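Local coordinates for putative phosphoglycolate phosphatase (Lactobacillus delbrueckii, PDB 2HI0), which probably hydrolyses the phosphate ester of 2-phosphoglycolate, releasing glycolate and inorganic phosphate, at residues Ser201-Arg213 / Ala223-Ile237. Numbering follows the deposited sequence.
With EDO (1,2-ethanediol), chain I; EDO (1,2-ethanediol), chain K.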
loop_
_atom_site.group_PDB
_atom_site.type_symbol
_atom_site.label_atom_id
_atom_site.label_comp_id
_atom_site.label_asym_id
_atom_site.label_seq_id
_atom_site.Cartn_x
_atom_site.Cartn_y
_atom_site.Cartn_z
ATOM N N SER A 201 -5.345 11.821 8.863
ATOM C CA SER A 201 -4.211 12.045 9.754
ATOM C C SER A 201 -3.770 13.508 9.778
ATOM O O SER A 201 -2.737 13.813 10.347
ATOM C CB SER A 201 -3.037 11.175 9.336
ATOM O OG SER A 201 -3.378 9.781 9.372
ATOM N N GLU A 202 -4.564 14.384 9.182
ATOM C CA GLU A 202 -4.357 15.819 9.219
ATOM C C GLU A 202 -2.962 16.194 8.643
ATOM O O GLU A 202 -2.248 17.050 9.181
ATOM C CB GLU A 202 -4.576 16.380 10.631
ATOM C CG GLU A 202 -5.970 16.051 11.258
ATOM C CD GLU A 202 -7.205 16.665 10.546
ATOM O OE1 GLU A 202 -7.082 17.626 9.749
ATOM O OE2 GLU A 202 -8.324 16.173 10.813
HETATM N N MSE A 203 -2.611 15.536 7.538
HETATM C CA MSE A 203 -1.351 15.838 6.847
HETATM C C MSE A 203 -1.518 15.872 5.322
HETATM O O MSE A 203 -2.497 15.374 4.753
HETATM C CB MSE A 203 -0.289 14.849 7.255
HETATM C CG MSE A 203 -0.564 13.477 6.773
HETATM SE SE MSE A 203 0.858 12.254 7.356
HETATM C CE MSE A 203 0.716 12.370 9.216
ATOM N N ASP A 204 -0.571 16.553 4.679
ATOM C CA ASP A 204 -0.517 16.638 3.230
ATOM C C ASP A 204 -0.213 15.271 2.621
ATOM O O ASP A 204 0.308 14.358 3.268
ATOM C CB ASP A 204 0.604 17.623 2.791
ATOM C CG ASP A 204 0.346 19.076 3.186
ATOM O OD1 ASP A 204 -0.757 19.404 3.635
ATOM O OD2 ASP A 204 1.253 19.930 3.030
ATOM N N GLU A 205 -0.493 15.174 1.325
ATOM C CA GLU A 205 -0.287 13.928 0.553
ATOM C C GLU A 205 0.282 14.198 -0.839
ATOM O O GLU A 205 -0.071 15.173 -1.497
ATOM C CB GLU A 205 -1.601 13.107 0.437
ATOM C CG GLU A 205 -1.438 11.613 0.177
ATOM C CD GLU A 205 -1.666 11.145 -1.287
ATOM O OE1 GLU A 205 -1.909 11.952 -2.232
ATOM O OE2 GLU A 205 -1.604 9.888 -1.459
ATOM N N ILE A 206 1.188 13.336 -1.264
ATOM C CA ILE A 206 1.720 13.315 -2.609
ATOM C C ILE A 206 1.356 11.947 -3.191
ATOM O O ILE A 206 1.505 10.898 -2.492
ATOM C CB ILE A 206 3.266 13.503 -2.592
ATOM C CG1 ILE A 206 3.649 14.854 -2.019
ATOM C CG2 ILE A 206 3.855 13.264 -3.988
ATOM C CD1 ILE A 206 5.155 14.926 -1.627
ATOM N N ALA A 207 0.818 11.965 -4.411
ATOM C CA ALA A 207 0.450 10.744 -5.119
ATOM C C ALA A 207 1.486 10.417 -6.202
ATOM O O ALA A 207 2.008 11.309 -6.850
ATOM C CB ALA A 207 -0.991 10.868 -5.756
ATOM N N VAL A 208 1.799 9.143 -6.383
ATOM C CA VAL A 208 2.748 8.681 -7.398
ATOM C C VAL A 208 1.940 7.945 -8.484
ATOM O O VAL A 208 0.920 7.331 -8.188
ATOM C CB VAL A 208 3.880 7.794 -6.773
ATOM C CG1 VAL A 208 4.498 8.572 -5.602
ATOM C CG2 VAL A 208 3.394 6.380 -6.339
ATOM N N ASN A 209 2.410 8.011 -9.724
ATOM C CA ASN A 209 1.661 7.419 -10.854
ATOM C C ASN A 209 2.197 6.039 -11.287
ATOM O O ASN A 209 1.745 5.470 -12.283
ATOM C CB ASN A 209 1.627 8.390 -12.048
ATOM C CG ASN A 209 2.857 8.262 -12.940
ATOM O OD1 ASN A 209 3.935 7.944 -12.484
ATOM N ND2 ASN A 209 2.674 8.493 -14.235
ATOM N N TRP A 210 3.194 5.522 -10.571
ATOM C CA TRP A 210 3.835 4.273 -10.989
ATOM C C TRP A 210 3.305 3.071 -10.206
ATOM O O TRP A 210 3.879 1.963 -10.328
ATOM C CB TRP A 210 5.362 4.367 -10.903
ATOM C CG TRP A 210 5.907 4.737 -9.586
ATOM C CD1 TRP A 210 6.142 3.904 -8.544
ATOM C CD2 TRP A 210 6.346 6.038 -9.184
ATOM N NE1 TRP A 210 6.665 4.601 -7.485
ATOM C CE2 TRP A 210 6.828 5.914 -7.866
ATOM C CE3 TRP A 210 6.334 7.309 -9.789
ATOM C CZ2 TRP A 210 7.324 7.014 -7.165
ATOM C CZ3 TRP A 210 6.844 8.338 -9.141
ATOM C CH2 TRP A 210 7.320 8.218 -7.813
ATOM N N GLY A 211 2.204 3.268 -9.483
ATOM C CA GLY A 211 1.629 2.229 -8.682
ATOM C C GLY A 211 0.332 1.623 -9.220
ATOM O O GLY A 211 0.206 1.456 -10.446
ATOM N N PHE A 212 -0.589 1.290 -8.316
ATOM C CA PHE A 212 -1.714 0.453 -8.660
ATOM C C PHE A 212 -2.924 1.202 -9.236
ATOM O O PHE A 212 -3.834 0.540 -9.788
ATOM C CB PHE A 212 -2.162 -0.382 -7.474
ATOM C CG PHE A 212 -1.162 -1.425 -7.018
ATOM C CD1 PHE A 212 0.121 -1.503 -7.507
ATOM C CD2 PHE A 212 -1.552 -2.335 -6.046
ATOM C CE1 PHE A 212 1.011 -2.454 -7.039
ATOM C CE2 PHE A 212 -0.690 -3.284 -5.581
ATOM C CZ PHE A 212 0.582 -3.377 -6.068
ATOM N N ARG A 213 -2.983 2.548 -9.111
ATOM C CA ARG A 213 -4.099 3.329 -9.677
ATOM C C ARG A 213 -3.588 4.260 -10.768
ATOM O O ARG A 213 -2.438 4.758 -10.740
ATOM C CB ARG A 213 -4.774 4.152 -8.593
ATOM C CG ARG A 213 -5.394 3.390 -7.421
ATOM C CD ARG A 213 -6.430 2.373 -7.856
ATOM N NE ARG A 213 -7.345 1.951 -6.804
ATOM C CZ ARG A 213 -8.273 0.992 -6.951
ATOM N NH1 ARG A 213 -8.370 0.301 -8.093
ATOM N NH2 ARG A 213 -9.116 0.727 -5.944
ATOM N N ALA A 223 -6.540 13.445 -5.437
ATOM C CA ALA A 223 -5.122 13.690 -5.409
ATOM C C ALA A 223 -4.898 15.094 -5.909
ATOM O O ALA A 223 -5.605 15.538 -6.830
ATOM C CB ALA A 223 -4.416 12.714 -6.301
ATOM N N THR A 224 -3.961 15.816 -5.307
ATOM C CA THR A 224 -3.672 17.176 -5.759
ATOM C C THR A 224 -2.270 17.382 -6.309
ATOM O O THR A 224 -2.090 18.254 -7.152
ATOM C CB THR A 224 -3.926 18.220 -4.650
ATOM O OG1 THR A 224 -3.108 17.926 -3.511
ATOM C CG2 THR A 224 -5.396 18.221 -4.250
ATOM N N VAL A 225 -1.287 16.666 -5.783
ATOM C CA VAL A 225 0.076 16.630 -6.320
ATOM C C VAL A 225 0.335 15.194 -6.783
ATOM O O VAL A 225 0.248 14.256 -6.001
ATOM C CB VAL A 225 1.122 17.029 -5.277
ATOM C CG1 VAL A 225 2.505 16.861 -5.865
ATOM C CG2 VAL A 225 0.901 18.491 -4.833
ATOM N N ILE A 226 0.597 15.032 -8.081
ATOM C CA ILE A 226 0.861 13.707 -8.640
ATOM C C ILE A 226 2.196 13.781 -9.350
ATOM O O ILE A 226 2.396 14.654 -10.201
ATOM C CB ILE A 226 -0.252 13.188 -9.605
ATOM C CG1 ILE A 226 -1.629 13.163 -8.924
ATOM C CG2 ILE A 226 0.077 11.768 -10.105
ATOM C CD1 ILE A 226 -2.794 12.895 -9.913
ATOM N N VAL A 227 3.119 12.896 -8.999
ATOM C CA VAL A 227 4.468 12.929 -9.567
ATOM C C VAL A 227 4.689 11.643 -10.355
ATOM O O VAL A 227 4.081 10.609 -10.051
ATOM C CB VAL A 227 5.527 13.125 -8.439
ATOM C CG1 VAL A 227 5.351 14.461 -7.695
ATOM C CG2 VAL A 227 5.492 11.969 -7.428
ATOM N N ASP A 228 5.590 11.684 -11.337
ATOM C CA ASP A 228 5.861 10.468 -12.133
ATOM C C ASP A 228 7.325 10.012 -12.199
ATOM O O ASP A 228 7.644 9.060 -12.894
ATOM C CB ASP A 228 5.260 10.589 -13.542
ATOM C CG ASP A 228 5.868 11.682 -14.357
ATOM O OD1 ASP A 228 6.832 12.338 -13.908
ATOM O OD2 ASP A 228 5.352 11.875 -15.485
ATOM N N THR A 229 8.214 10.675 -11.472
ATOM C CA THR A 229 9.537 10.111 -11.238
ATOM C C THR A 229 9.941 10.267 -9.792
ATOM O O THR A 229 9.430 11.152 -9.107
ATOM C CB THR A 229 10.613 10.784 -12.116
ATOM O OG1 THR A 229 10.827 12.111 -11.647
ATOM C CG2 THR A 229 10.180 10.844 -13.564
ATOM N N ALA A 230 10.906 9.452 -9.355
ATOM C CA ALA A 230 11.507 9.562 -8.000
ATOM C C ALA A 230 12.165 10.957 -7.788
ATOM O O ALA A 230 12.070 11.516 -6.686
ATOM C CB ALA A 230 12.504 8.406 -7.754
ATOM N N GLU A 231 12.773 11.510 -8.834
ATOM C CA GLU A 231 13.381 12.846 -8.742
ATOM C C GLU A 231 12.317 13.899 -8.469
ATOM O O GLU A 231 12.511 14.760 -7.627
ATOM C CB GLU A 231 14.133 13.210 -10.014
ATOM C CG GLU A 231 14.597 14.647 -10.024
ATOM N N LYS A 232 11.200 13.827 -9.184
ATOM C CA LYS A 232 10.081 14.748 -8.969
ATOM C C LYS A 232 9.452 14.586 -7.587
ATOM O O LYS A 232 9.075 15.549 -6.950
ATOM C CB LYS A 232 9.046 14.633 -10.081
ATOM C CG LYS A 232 9.532 15.167 -11.454
ATOM C CD LYS A 232 10.521 16.378 -11.312
ATOM C CE LYS A 232 11.289 16.711 -12.609
ATOM N NZ LYS A 232 12.734 17.086 -12.350
ATOM N N LEU A 233 9.418 13.365 -7.110
ATOM C CA LEU A 233 8.939 13.067 -5.767
ATOM C C LEU A 233 9.867 13.696 -4.744
ATOM O O LEU A 233 9.372 14.333 -3.787
ATOM C CB LEU A 233 8.807 11.547 -5.552
ATOM C CG LEU A 233 8.461 11.063 -4.154
ATOM C CD1 LEU A 233 7.192 11.767 -3.655
ATOM C CD2 LEU A 233 8.299 9.546 -4.138
ATOM N N GLU A 234 11.193 13.588 -4.954
ATOM C CA GLU A 234 12.154 14.283 -4.071
ATOM C C GLU A 234 11.885 15.812 -4.044
ATOM O O GLU A 234 11.826 16.459 -2.981
ATOM C CB GLU A 234 13.602 14.035 -4.549
ATOM C CG GLU A 234 14.668 14.594 -3.602
ATOM C CD GLU A 234 16.098 14.240 -3.977
ATOM O OE1 GLU A 234 16.366 13.103 -4.442
ATOM O OE2 GLU A 234 16.967 15.100 -3.750
ATOM N N GLU A 235 11.714 16.392 -5.215
ATOM C CA GLU A 235 11.428 17.821 -5.304
ATOM C C GLU A 235 10.133 18.202 -4.576
ATOM O O GLU A 235 10.071 19.233 -3.898
ATOM C CB GLU A 235 11.405 18.260 -6.769
ATOM C CG GLU A 235 12.762 18.089 -7.441
ATOM C CD GLU A 235 12.731 18.358 -8.931
ATOM O OE1 GLU A 235 11.716 18.917 -9.413
ATOM O OE2 GLU A 235 13.727 18.012 -9.604
ATOM N N ALA A 236 9.115 17.338 -4.676
ATOM C CA ALA A 236 7.826 17.564 -4.003
ATOM C C ALA A 236 8.000 17.523 -2.491
ATOM O O ALA A 236 7.413 18.349 -1.749
ATOM C CB ALA A 236 6.804 16.554 -4.434
ATOM N N ILE A 237 8.815 16.590 -2.012
ATOM C CA ILE A 237 9.002 16.444 -0.568
ATOM C C ILE A 237 9.818 17.633 -0.040
ATOM O O ILE A 237 9.550 18.110 1.061
ATOM C CB ILE A 237 9.638 15.070 -0.191
ATOM C CG1 ILE A 237 8.663 13.925 -0.465
ATOM C CG2 ILE A 237 10.089 15.062 1.294
ATOM C CD1 ILE A 237 9.291 12.558 -0.547
HETATM C C1 EDO I . 9.715 5.280 -10.081
HETATM O O1 EDO I . 10.498 4.300 -10.757
HETATM C C2 EDO I . 9.663 6.434 -11.052
HETATM O O2 EDO I . 10.903 7.123 -10.880
HETATM C C1 EDO K . 16.090 9.709 -7.750
HETATM O O1 EDO K . 17.333 9.910 -8.435
HETATM C C2 EDO K . 16.110 10.530 -6.467
HETATM O O2 EDO K . 16.037 11.931 -6.746
HETATM O O HOH W 1 -1.942 14.387 -3.780
HETATM O O HOH W 2 5.829 6.870 -14.018
#
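Ala207 and Val227 carry the backbone pairing of two parallel strands: Ala207 N donates a hydrogen bond to Val225 O (2.8 Å), Val227 N donates one to Ala207 O (2.9 Å), and a more bent bond from Asn209 N to Val227 O (138° at the hydrogen) ends the ladder. Small Ala207 suits the sheet face covered by helices 192-200 and 215-220, where its CB lies against Ala223 CB and Ile226 CG1.

On the other face, branched aliphatic side chains pack between the sheet and helix 230-238. Ile206, with CG1 beside the backbone N (chi1 -63°) and CG2 therefore anti to it, sets CG2 against Leu233 CD1 (3.7 Å) and extends CD1 to Ala236 CB (3.6 Å), where alanine lets the helix come close. Leu233 CD2 also meets the edge of the Trp210 ring at CH2 (4.0 Å). That indole has Val208 CB over one face, toward the rim, and an ethanediol, probably from the crystallisation liquor, over the opposite one, while its NE1 is hydrogen-bonded to Thr14 O.

Water links Asn209 OD1 to Asp228 O. Thr229 is the helix N-cap; its short hydroxyl side chain can accept from Lys232 N (3.0 Å).

Strand 204-208, helix 215-220 and strand 226-227 form a beta-alpha-beta crossover at the sheet edge of the Rossmann-like HAD fold.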